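Local coordinates for protein terminal uridylyltransferase 1 (Trypanosoma brucei, PDB 5IDO) that adds uridines from UTP to the 3'-hydroxyl of guide RNAs, ribosomal RNAs and some mRNAs in mitochondrial RNA editing, at residues Gly293-Thr298 against Asp467-Asn472. Numbering follows the deposited sequence.
With UTP (uridine 5'-triphosphate), chain B.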
ATOM      1  N   GLY A 293       9.465  -0.340  -2.622  1.00 35.60           N
ATOM      2  CA  GLY A 293       8.029  -0.257  -2.812  1.00 31.87           C
ATOM      3  C   GLY A 293       7.627   0.634  -3.967  1.00 28.19           C
ATOM      4  O   GLY A 293       6.508   0.546  -4.469  1.00 23.10           O
ATOM      5  N   ILE A 294       8.538   1.502  -4.394  1.00 31.53           N
ATOM      6  CA  ILE A 294       8.235   2.429  -5.478  1.00 26.76           C
ATOM      7  C   ILE A 294       8.051   1.691  -6.798  1.00 31.31           C
ATOM      8  O   ILE A 294       7.038   1.866  -7.480  1.00 32.45           O
ATOM      9  CB  ILE A 294       9.339   3.498  -5.639  1.00 28.75           C
ATOM     10  CG1 ILE A 294       9.512   4.283  -4.337  1.00 30.85           C
ATOM     11  CG2 ILE A 294       8.998   4.452  -6.768  1.00 23.41           C
ATOM     12  CD1 ILE A 294      10.706   5.216  -4.344  1.00 32.58           C
ATOM     13  N   ARG A 295       9.027   0.861  -7.155  1.00 29.11           N
ATOM     14  CA  ARG A 295       8.974   0.146  -8.424  1.00 28.02           C
ATOM     15  C   ARG A 295       7.793  -0.821  -8.455  1.00 31.37           C
ATOM     16  O   ARG A 295       7.139  -0.978  -9.487  1.00 26.87           O
ATOM     17  CB  ARG A 295      10.281  -0.608  -8.678  1.00 26.28           C
ATOM     18  CG  ARG A 295      10.410  -1.133 -10.088  1.00 27.35           C
ATOM     19  CD  ARG A 295      11.678  -1.943 -10.273  1.00 29.72           C
ATOM     20  NE  ARG A 295      12.042  -2.047 -11.685  1.00 33.22           N
ATOM     21  CZ  ARG A 295      13.047  -2.786 -12.146  1.00 41.74           C
ATOM     22  NH1 ARG A 295      13.787  -3.499 -11.309  1.00 48.07           N
ATOM     23  NH2 ARG A 295      13.304  -2.819 -13.446  1.00 40.86           N
ATOM     24  N   ASN A 296       7.536  -1.452  -7.310  1.00 38.35           N
ATOM     25  CA  ASN A 296       6.415  -2.374  -7.119  1.00 34.62           C
ATOM     26  C   ASN A 296       5.066  -1.793  -7.490  1.00 30.08           C
ATOM     27  O   ASN A 296       4.322  -2.357  -8.292  1.00 29.28           O
ATOM     28  CB  ASN A 296       6.343  -2.817  -5.657  1.00 26.73           C
ATOM     29  CG  ASN A 296       7.195  -4.010  -5.374  1.00 29.86           C
ATOM     30  OD1 ASN A 296       7.448  -4.829  -6.256  1.00 42.07           O
ATOM     31  ND2 ASN A 296       7.642  -4.130  -4.134  1.00 29.58           N
ATOM     32  N   SER A 297       4.751  -0.674  -6.854  1.00 29.47           N
ATOM     33  CA  SER A 297       3.476  -0.010  -7.031  1.00 26.98           C
ATOM     34  C   SER A 297       3.309   0.467  -8.470  1.00 28.96           C
ATOM     35  O   SER A 297       2.210   0.426  -9.026  1.00 29.64           O
ATOM     36  CB  SER A 297       3.365   1.158  -6.054  1.00 27.07           C
ATOM     37  OG  SER A 297       3.671   0.741  -4.730  1.00 26.41           O
ATOM     38  N   THR A 298       4.407   0.904  -9.078  1.00 27.68           N
ATOM     39  CA  THR A 298       4.349   1.408 -10.443  1.00 26.86           C
ATOM     40  C   THR A 298       4.000   0.277 -11.406  1.00 25.94           C
ATOM     41  O   THR A 298       3.221   0.463 -12.340  1.00 25.62           O
ATOM     42  CB  THR A 298       5.677   2.072 -10.861  1.00 24.29           C
ATOM     43  OG1 THR A 298       6.053   3.038  -9.874  1.00 27.37           O
ATOM     44  CG2 THR A 298       5.523   2.779 -12.210  1.00 22.16           C
ATOM     45  N   ASP A 467       7.708 -13.133  -6.494  1.00 35.39           N
ATOM     46  CA  ASP A 467       7.860 -11.692  -6.405  1.00 32.29           C
ATOM     47  C   ASP A 467       8.583 -11.185  -7.645  1.00 33.92           C
ATOM     48  O   ASP A 467       9.650 -11.688  -8.006  1.00 29.06           O
ATOM     49  CB  ASP A 467       8.619 -11.290  -5.144  1.00 37.58           C
ATOM     50  CG  ASP A 467       8.435  -9.831  -4.808  1.00 40.27           C
ATOM     51  OD1 ASP A 467       8.978  -8.978  -5.542  1.00 42.22           O
ATOM     52  OD2 ASP A 467       7.740  -9.535  -3.818  1.00 41.11           O
ATOM     53  N   PRO A 468       7.993 -10.182  -8.305  1.00 34.81           N
ATOM     54  CA  PRO A 468       8.496  -9.652  -9.577  1.00 35.64           C
ATOM     55  C   PRO A 468       9.916  -9.082  -9.511  1.00 39.45           C
ATOM     56  O   PRO A 468      10.615  -9.132 -10.521  1.00 36.97           O
ATOM     57  CB  PRO A 468       7.488  -8.545  -9.918  1.00 33.91           C
ATOM     58  CG  PRO A 468       6.813  -8.216  -8.624  1.00 36.23           C
ATOM     59  CD  PRO A 468       6.759  -9.505  -7.874  1.00 32.62           C
ATOM     60  N   TYR A 469      10.346  -8.563  -8.363  1.00 41.97           N
ATOM     61  CA  TYR A 469      11.657  -7.915  -8.304  1.00 41.66           C
ATOM     62  C   TYR A 469      12.605  -8.488  -7.252  1.00 42.21           C
ATOM     63  O   TYR A 469      13.821  -8.308  -7.343  1.00 45.30           O
ATOM     64  CB  TYR A 469      11.482  -6.414  -8.079  1.00 37.53           C
ATOM     65  CG  TYR A 469      10.776  -5.728  -9.224  1.00 34.21           C
ATOM     66  CD1 TYR A 469      11.333  -5.713 -10.497  1.00 32.83           C
ATOM     67  CD2 TYR A 469       9.552  -5.100  -9.034  1.00 32.83           C
ATOM     68  CE1 TYR A 469      10.687  -5.090 -11.550  1.00 32.64           C
ATOM     69  CE2 TYR A 469       8.901  -4.472 -10.080  1.00 31.61           C
ATOM     70  CZ  TYR A 469       9.470  -4.470 -11.334  1.00 32.92           C
ATOM     71  OH  TYR A 469       8.816  -3.843 -12.370  1.00 36.54           O
ATOM     72  N   GLU A 470      12.060  -9.169  -6.252  1.00 45.53           N
ATOM     73  CA  GLU A 470      12.891  -9.904  -5.310  1.00 45.70           C
ATOM     74  C   GLU A 470      13.028 -11.331  -5.820  1.00 49.69           C
ATOM     75  O   GLU A 470      12.035 -12.047  -5.932  1.00 50.64           O
ATOM     76  CB  GLU A 470      12.283  -9.891  -3.905  1.00 47.98           C
ATOM     77  CG  GLU A 470      11.413  -8.682  -3.598  1.00 51.02           C
ATOM     78  CD  GLU A 470      12.211  -7.423  -3.329  1.00 57.62           C
ATOM     79  OE1 GLU A 470      13.454  -7.512  -3.225  1.00 58.16           O
ATOM     80  OE2 GLU A 470      11.591  -6.342  -3.217  1.00 60.26           O
ATOM     81  N   GLU A 471      14.247 -11.750  -6.145  1.00 53.94           N
ATOM     82  CA  GLU A 471      14.429 -13.079  -6.718  1.00 56.82           C
ATOM     83  C   GLU A 471      14.414 -14.163  -5.644  1.00 48.30           C
ATOM     84  O   GLU A 471      14.824 -13.933  -4.507  1.00 40.96           O
ATOM     85  CB  GLU A 471      15.729 -13.163  -7.521  1.00 69.71           C
ATOM     86  CG  GLU A 471      15.734 -14.315  -8.522  1.00 79.06           C
ATOM     87  CD  GLU A 471      17.114 -14.895  -8.754  1.00 87.50           C
ATOM     88  OE1 GLU A 471      18.112 -14.154  -8.621  1.00 89.64           O
ATOM     89  OE2 GLU A 471      17.200 -16.103  -9.065  1.00 90.12           O
ATOM     90  N   ASN A 472      13.928 -15.340  -6.029  1.00 48.75           N
ATOM     91  CA  ASN A 472      13.839 -16.499  -5.148  1.00 45.70           C
ATOM     92  C   ASN A 472      13.076 -16.191  -3.869  1.00 40.97           C
ATOM     93  O   ASN A 472      13.457 -16.629  -2.785  1.00 44.35           O
ATOM     94  CB  ASN A 472      15.235 -17.027  -4.815  1.00 47.74           C
ATOM     95  CG  ASN A 472      15.229 -18.503  -4.477  1.00 50.26           C
ATOM     96  OD1 ASN A 472      14.438 -19.271  -5.025  1.00 52.16           O
ATOM     97  ND2 ASN A 472      16.107 -18.907  -3.567  1.00 51.03           N
TER
HETATM   98  PA  UTP B 701       0.475  -3.974   1.075  1.00 44.81           P
HETATM   99  O1A UTP B 701       0.567  -5.476   0.894  1.00 46.82           O
HETATM  100  O2A UTP B 701       0.864  -3.369   2.406  1.00 40.96           O
HETATM  101  O3A UTP B 701      -1.006  -3.512   0.627  1.00 54.35           O
HETATM  102  O5' UTP B 701       1.368  -3.302  -0.079  1.00 53.71           O
HETATM  103  PB  UTP B 701      -1.788  -2.229   1.220  1.00 40.20           P
HETATM  104  O1B UTP B 701      -0.868  -1.367   2.055  1.00 41.19           O
HETATM  105  O2B UTP B 701      -2.528  -1.587   0.066  1.00 41.54           O
HETATM  106  O3B UTP B 701      -2.917  -2.958   2.106  1.00 46.05           O
HETATM  107  PG  UTP B 701      -2.778  -3.327   3.666  1.00 46.59           P
HETATM  108  O1G UTP B 701      -1.368  -2.993   4.081  1.00 48.26           O
HETATM  109  O2G UTP B 701      -3.063  -4.811   3.647  1.00 38.64           O
HETATM  110  O3G UTP B 701      -3.834  -2.479   4.337  1.00 50.59           O
HETATM  111  C5' UTP B 701       1.789  -1.952   0.082  1.00 52.51           C
HETATM  112  C4' UTP B 701       3.041  -1.723  -0.741  1.00 50.68           C
HETATM  113  O4' UTP B 701       4.168  -2.275  -0.058  1.00 51.45           O
HETATM  114  C1' UTP B 701       5.075  -2.854  -0.998  1.00 50.71           C
HETATM  115  C2' UTP B 701       4.433  -2.727  -2.371  1.00 49.71           C
HETATM  116  O2' UTP B 701       5.014  -1.610  -3.046  1.00 44.12           O
HETATM  117  C3' UTP B 701       2.979  -2.429  -2.084  1.00 49.74           C
HETATM  118  O3' UTP B 701       2.394  -1.606  -3.098  1.00 49.52           O
HETATM  119  N1  UTP B 701       5.299  -4.269  -0.679  1.00 53.89           N
HETATM  120  C6  UTP B 701       4.450  -4.919   0.128  1.00 53.21           C
HETATM  121  C2  UTP B 701       6.400  -4.953  -1.241  1.00 53.65           C
HETATM  122  O2  UTP B 701       7.189  -4.340  -1.992  1.00 49.65           O
HETATM  123  N3  UTP B 701       6.609  -6.246  -0.961  1.00 52.55           N
HETATM  124  C4  UTP B 701       5.776  -6.911  -0.151  1.00 54.14           C
HETATM  125  O4  UTP B 701       5.986  -8.118   0.099  1.00 53.28           O
HETATM  126  C5  UTP B 701       4.678  -6.262   0.410  1.00 55.21           C
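Arg-295 and Tyr-469 carry most of the stacking contact. The arginine chain runs across the phenol face, and its CD sits over the ring centre, 3.5 Å from the centroid of Tyr-469 and 13° off the normal, a CH-pi contact. Further out, the guanidinium lies almost flat over the ring rim, the two planes 12° apart, with NE 3.3 Å from Tyr-469 CE1. With chi1 at -168°, CG of Arg-295 stands opposite the backbone N and the arm runs out straight to NE, crossing the tyrosine side chain at about a right angle and carrying the guanidinium past the ring centre to the CE1 side. Pro-468 CB covers the rim of the opposite face, so the phenol is held between proline and arginine. At the ring's edge, in its plane, Asn-296 OD1 approaches Tyr-469 CD2 at 3.5 Å.

This is where helix 292-305 meets the probable nucleotide recognition motif, a loop of the Cid1-type poly(A) polymerase family region, beside the UTP pocket. Asn-296 and Ser-297 belong to that pocket, so the helix touches loop and nucleotide at once.

Hydrogen bonds brace the two sides separately. Asp-467 OD1 accepts from Tyr-469 N (3.2 Å) through its anti lone pair, an Asx turn, and from Glu-470 N (3.2 Å) above the carboxylate plane, bracing the turn that presents the tyrosine. The polar ends are anchored beyond the pair: Tyr-469 OH bonds to Pro-358 O, and Arg-295 NE to Ile-361 O. On the helix, Ser-297 OG donates to Gly-293 O (2.9 Å) and accepts from the ribose O3' of UTP, 3.1 Å from that same OG.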